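PDB 3UW2: Phosphoglucomutase/phosphomannomutase family protein from Burkholderia thailandensis, which probably catalyses intramolecular phosphate transfer on phosphohexoses, as a metal-dependent member of the phosphohexose mutase family. Local coordinates for residues S55-Q60 / M141-A146; L197-G202 / L224-D229. All coordinates share one frame; numbering follows the deposited sequence.

Contact 1 and contact 2 lie in different domains of the phosphohexose mutase and do not touch: their centres are 34 Å apart and their nearest atoms about 20 Å. Contact 1 joins the C-terminal end of helix 43-59 to the hairpin turn after strand 136-143 in domain I, away from the zinc site. Contact 2 pairs the ends of two parallel strands in domain II, the domain that also supplies the zinc ligands Asp-264, Asp-266 and Asp-268. Its Ala-201 side chain is about 12 Å from the zinc ion, and the position of Gly-202 is about 9 Å from the side chain of Asp-264, so it lies near the metal site but is not part of it.

Contact 1. Residues S55-Q60 / M141-A146; sequences SEVRAQ and MVLRGA
The last turn of helix 43-59 packs against strand 136-143 and the type I' turn from Leu-143 to Ala-146, with Val-57 and Leu-143 closest in the backbone at 6.9 Å between CA atoms. Leu-143 reaches toward the helix and divides its branches: CD1 lies 3.5 Å from Val-57 CG2, while CD2 is pressed closely against Gln-60 NE2, at 3.1 Å. CD2 also meets Glu-56 CG. Phe-53, one turn before Val-57 on the same helix, also touches Leu-143. Past the helix end, Gln-60 keeps its side chain extended beyond CG (chi2 -179°), which carries the amide over to the turn. There OE1 accepts a straight but long hydrogen bond from Arg-144 NH1 at 3.3 Å; OE1 lies in the guanidinium plane although the amide and guanidinium planes stand 82° apart. Glu-56 OE2 accepts from Gln-60 NE2 at 2.9 Å through its anti lone pair, and Glu-56 OE1 makes a salt bridge to Arg-159 of helix 151-161. A water bridges Leu-143 O and, weakly, Gln-60 OE1. The two hydrogen bonds of the amide are consistent with one orientation, NE2 toward Glu-56 and OE1 toward Arg-144, and link the helix end to the hairpin beside the Leu-143 side chain.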
loop_
_atom_site.group_PDB
_atom_site.type_symbol
_atom_site.label_atom_id
_atom_site.label_comp_id
_atom_site.label_asym_id
_atom_site.label_seq_id
_atom_site.Cartn_x
_atom_site.Cartn_y
_atom_site.Cartn_z
ATOM N N SER A 55 -1.613 25.864 -0.322
ATOM C CA SER A 55 -1.066 26.863 0.589
ATOM C C SER A 55 0.202 26.315 1.258
ATOM O O SER A 55 1.183 27.061 1.441
ATOM C CB SER A 55 -2.057 27.190 1.711
ATOM O OG SER A 55 -3.217 27.842 1.227
ATOM N N GLU A 56 0.168 25.057 1.693
ATOM C CA GLU A 56 1.349 24.464 2.310
ATOM C C GLU A 56 2.509 24.308 1.256
ATOM O O GLU A 56 3.703 24.557 1.562
ATOM C CB GLU A 56 0.965 23.165 3.007
ATOM C CG GLU A 56 2.092 22.523 3.825
ATOM C CD GLU A 56 2.683 23.480 4.885
ATOM O OE1 GLU A 56 1.961 24.330 5.491
ATOM O OE2 GLU A 56 3.905 23.400 5.091
ATOM N N VAL A 57 2.160 23.904 0.031
ATOM C CA VAL A 57 3.147 23.859 -1.042
ATOM C C VAL A 57 3.837 25.225 -1.193
ATOM O O VAL A 57 5.083 25.291 -1.197
ATOM C CB VAL A 57 2.483 23.392 -2.347
ATOM C CG1 VAL A 57 3.264 23.807 -3.570
ATOM C CG2 VAL A 57 2.206 21.878 -2.306
ATOM N N ARG A 58 3.069 26.319 -1.250
ATOM C CA ARG A 58 3.715 27.654 -1.420
ATOM C C ARG A 58 4.525 28.040 -0.181
ATOM O O ARG A 58 5.511 28.702 -0.294
ATOM C CB ARG A 58 2.719 28.786 -1.687
ATOM C CG ARG A 58 1.700 28.565 -2.761
ATOM C CD ARG A 58 1.917 29.429 -3.977
ATOM N NE ARG A 58 2.409 30.786 -3.660
ATOM C CZ ARG A 58 1.674 31.874 -3.419
ATOM N NH1 ARG A 58 0.353 31.888 -3.460
ATOM N NH2 ARG A 58 2.303 33.013 -3.202
ATOM N N ALA A 59 4.108 27.624 1.006
ATOM C CA ALA A 59 4.839 28.017 2.223
ATOM C C ALA A 59 6.190 27.272 2.257
ATOM O O ALA A 59 7.114 27.709 2.922
ATOM C CB ALA A 59 4.011 27.687 3.456
ATOM N N GLN A 60 6.283 26.140 1.550
ATOM C CA GLN A 60 7.560 25.448 1.380
ATOM C C GLN A 60 8.245 25.806 0.065
ATOM O O GLN A 60 9.237 25.223 -0.304
ATOM C CB GLN A 60 7.416 23.949 1.568
ATOM C CG GLN A 60 6.905 23.564 2.947
ATOM C CD GLN A 60 6.795 22.043 3.093
ATOM O OE1 GLN A 60 7.493 21.302 2.401
ATOM N NE2 GLN A 60 5.947 21.574 4.000
ATOM N N MET A 141 -1.712 12.056 -0.517
ATOM C CA MET A 141 -1.005 13.322 -0.726
ATOM C C MET A 141 0.510 13.195 -0.604
ATOM O O MET A 141 1.009 12.666 0.396
ATOM C CB MET A 141 -1.489 14.323 0.287
ATOM C CG MET A 141 -2.962 14.741 0.023
ATOM S SD MET A 141 -3.691 15.578 1.446
ATOM C CE MET A 141 -3.795 14.249 2.641
ATOM N N VAL A 142 1.219 13.660 -1.614
ATOM C CA VAL A 142 2.688 13.705 -1.527
ATOM C C VAL A 142 3.120 15.148 -1.590
ATOM O O VAL A 142 2.882 15.843 -2.587
ATOM C CB VAL A 142 3.352 12.815 -2.585
ATOM C CG1 VAL A 142 4.889 13.040 -2.551
ATOM C CG2 VAL A 142 3.012 11.338 -2.287
ATOM N N LEU A 143 3.789 15.611 -0.532
ATOM C CA LEU A 143 4.200 17.034 -0.485
ATOM C C LEU A 143 5.749 17.147 -0.575
ATOM O O LEU A 143 6.460 16.750 0.331
ATOM C CB LEU A 143 3.649 17.727 0.750
ATOM C CG LEU A 143 4.351 19.065 1.141
ATOM C CD1 LEU A 143 4.111 20.159 0.112
ATOM C CD2 LEU A 143 4.057 19.536 2.572
ATOM N N ARG A 144 6.247 17.620 -1.707
ATOM C CA ARG A 144 7.706 17.696 -1.959
ATOM C C ARG A 144 8.414 16.336 -1.691
ATOM O O ARG A 144 9.465 16.287 -1.061
ATOM C CB ARG A 144 8.414 18.913 -1.236
ATOM C CG ARG A 144 7.763 20.261 -1.635
ATOM C CD ARG A 144 8.408 21.522 -1.036
ATOM N NE ARG A 144 9.826 21.468 -1.239
ATOM C CZ ARG A 144 10.762 21.322 -0.288
ATOM N NH1 ARG A 144 10.456 21.280 1.006
ATOM N NH2 ARG A 144 11.992 21.149 -0.685
ATOM N N GLY A 145 7.877 15.251 -2.260
ATOM C CA GLY A 145 8.479 13.939 -2.115
ATOM C C GLY A 145 8.096 13.189 -0.867
ATOM O O GLY A 145 8.402 11.995 -0.775
ATOM N N ALA A 146 7.485 13.868 0.108
ATOM C CA ALA A 146 7.115 13.196 1.376
ATOM C C ALA A 146 5.625 12.809 1.434
ATOM O O ALA A 146 4.729 13.640 1.176
ATOM C CB ALA A 146 7.478 14.068 2.586
HETATM O O HOH W 1 7.641 18.008 2.714
#

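Contact 2. Residues L197-G202 / L224-D229; sequences LVVDAG and LFTDID
Leu-224 and Asp-200 form a parallel beta bridge at the ends of strands 221-224 and 197-200, edge and neighbour in the mixed sheet of this alpha/beta/alpha domain; helix 206-216 connects them as a beta-alpha-beta crossover. Leu-224 uses both backbone polar groups: its N donates to Val-199 O at 2.7 Å, and its O accepts from Ala-201 N at 3.2 Å. The same carbonyl also receives a CA-H...O contact from Asp-200. On the face bearing Asp-200, Leu-224 CD1 packs 3.6 Å from Val-198 CG1, and its CB lies 3.9 Å from Asp-200 CB. Thr-226 CG2 rests near Val-199 O and Ala-201 CB, while Thr-226 OG1 is hydrogen-bonded to Glu-223 OE1.

With CG anti to the backbone N (chi1 -174°), the Asp-200 carboxylate meets the Phe-225 ring, OD1 reaching the CD2 edge near the ring plane. The carboxylate and ring planes are 65° apart. His-235 contacts both partners, hydrogen-bonded to Asp-200 OD2 through NE2 and setting its own ring steeply to that of Phe-225. Helix 246-254 contributes Val-248 against Asp-200 and Asp-247 against Phe-225. The backbone bend that follows strand 197-200 is an Asx turn: Gly-202 N donates to Asp-200 OD1 at 2.8 Å, nearly along the C-O axis of the carboxylate but bent at the hydrogen (132°).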
loop_
_atom_site.group_PDB
_atom_site.type_symbol
_atom_site.label_atom_id
_atom_site.label_comp_id
_atom_site.label_asym_id
_atom_site.label_seq_id
_atom_site.Cartn_x
_atom_site.Cartn_y
_atom_site.Cartn_z
ATOM N N LEU A 197 -1.038 -15.062 -17.568
ATOM C CA LEU A 197 -1.538 -14.544 -16.264
ATOM C C LEU A 197 -3.042 -14.326 -16.243
ATOM O O LEU A 197 -3.614 -13.937 -17.247
ATOM C CB LEU A 197 -0.990 -13.146 -15.967
ATOM C CG LEU A 197 0.343 -12.577 -16.249
ATOM C CD1 LEU A 197 0.446 -11.369 -15.327
ATOM C CD2 LEU A 197 1.317 -13.653 -15.839
ATOM N N VAL A 198 -3.643 -14.529 -15.080
ATOM C CA VAL A 198 -4.992 -14.075 -14.806
ATOM C C VAL A 198 -4.801 -12.716 -14.131
ATOM O O VAL A 198 -4.026 -12.620 -13.161
ATOM C CB VAL A 198 -5.705 -15.091 -13.892
ATOM C CG1 VAL A 198 -7.050 -14.524 -13.416
ATOM C CG2 VAL A 198 -5.948 -16.375 -14.686
ATOM N N VAL A 199 -5.392 -11.654 -14.688
ATOM C CA VAL A 199 -5.332 -10.301 -14.034
ATOM C C VAL A 199 -6.764 -9.865 -13.677
ATOM O O VAL A 199 -7.628 -9.765 -14.554
ATOM C CB VAL A 199 -4.665 -9.298 -14.963
ATOM C CG1 VAL A 199 -4.706 -7.871 -14.372
ATOM C CG2 VAL A 199 -3.210 -9.730 -15.279
ATOM N N ASP A 200 -7.006 -9.693 -12.383
ATOM C CA ASP A 200 -8.288 -9.246 -11.791
ATOM C C ASP A 200 -8.134 -7.855 -11.166
ATOM O O ASP A 200 -7.379 -7.669 -10.165
ATOM C CB ASP A 200 -8.717 -10.230 -10.692
ATOM C CG ASP A 200 -10.148 -9.919 -10.123
ATOM O OD1 ASP A 200 -10.499 -8.743 -9.980
ATOM O OD2 ASP A 200 -10.909 -10.834 -9.753
ATOM N N ALA A 201 -8.806 -6.862 -11.760
ATOM C CA ALA A 201 -8.729 -5.478 -11.290
ATOM C C ALA A 201 -10.020 -5.088 -10.499
ATOM O O ALA A 201 -10.144 -3.952 -10.092
ATOM C CB ALA A 201 -8.548 -4.541 -12.478
ATOM N N GLY A 202 -11.014 -5.990 -10.370
ATOM C CA GLY A 202 -12.243 -5.637 -9.620
ATOM C C GLY A 202 -12.939 -4.382 -10.159
ATOM O O GLY A 202 -13.555 -3.671 -9.383
ATOM N N LEU A 224 -9.984 -10.393 -15.779
ATOM C CA LEU A 224 -11.176 -10.406 -14.956
ATOM C C LEU A 224 -11.480 -8.985 -14.503
ATOM O O LEU A 224 -10.648 -8.376 -13.835
ATOM C CB LEU A 224 -10.997 -11.309 -13.711
ATOM C CG LEU A 224 -11.060 -12.817 -13.947
ATOM C CD1 LEU A 224 -10.412 -13.521 -12.736
ATOM C CD2 LEU A 224 -12.485 -13.277 -14.208
ATOM N N PHE A 225 -12.639 -8.442 -14.898
ATOM C CA PHE A 225 -13.127 -7.137 -14.391
ATOM C C PHE A 225 -12.085 -6.012 -14.595
ATOM O O PHE A 225 -11.769 -5.261 -13.665
ATOM C CB PHE A 225 -13.555 -7.240 -12.900
ATOM C CG PHE A 225 -14.178 -8.543 -12.576
ATOM C CD1 PHE A 225 -15.335 -8.970 -13.252
ATOM C CD2 PHE A 225 -13.649 -9.360 -11.581
ATOM C CE1 PHE A 225 -15.921 -10.212 -12.965
ATOM C CE2 PHE A 225 -14.239 -10.604 -11.298
ATOM C CZ PHE A 225 -15.374 -11.039 -11.981
ATOM N N THR A 226 -11.534 -5.953 -15.810
ATOM C CA THR A 226 -10.481 -4.976 -16.096
ATOM C C THR A 226 -11.017 -3.698 -16.739
ATOM O O THR A 226 -10.255 -2.749 -17.003
ATOM C CB THR A 226 -9.360 -5.608 -16.956
ATOM O OG1 THR A 226 -9.928 -6.155 -18.149
ATOM C CG2 THR A 226 -8.520 -6.646 -16.110
ATOM N N ASP A 227 -12.313 -3.675 -17.052
ATOM C CA ASP A 227 -12.979 -2.470 -17.505
ATOM C C ASP A 227 -13.337 -1.706 -16.256
ATOM O O ASP A 227 -13.707 -2.293 -15.213
ATOM C CB ASP A 227 -14.251 -2.780 -18.333
ATOM C CG ASP A 227 -15.280 -3.629 -17.555
ATOM O OD1 ASP A 227 -15.024 -4.821 -17.184
ATOM O OD2 ASP A 227 -16.361 -3.082 -17.299
ATOM N N ILE A 228 -13.279 -0.395 -16.383
ATOM C CA ILE A 228 -13.625 0.538 -15.318
ATOM C C ILE A 228 -15.108 0.541 -15.018
ATOM O O ILE A 228 -15.949 0.847 -15.905
ATOM C CB ILE A 228 -13.291 2.000 -15.767
ATOM C CG1 ILE A 228 -11.820 2.082 -16.196
ATOM C CG2 ILE A 228 -13.638 3.006 -14.600
ATOM C CD1 ILE A 228 -10.797 1.820 -15.081
ATOM N N ASP A 229 -15.464 0.299 -13.757
ATOM C CA ASP A 229 -16.838 0.492 -13.435
ATOM C C ASP A 229 -16.920 0.862 -11.958
ATOM O O ASP A 229 -16.830 -0.025 -11.131
ATOM C CB ASP A 229 -17.675 -0.781 -13.763
ATOM C CG ASP A 229 -19.161 -0.536 -13.554
ATOM O OD1 ASP A 229 -19.497 0.383 -12.797
ATOM O OD2 ASP A 229 -20.012 -1.246 -14.119
#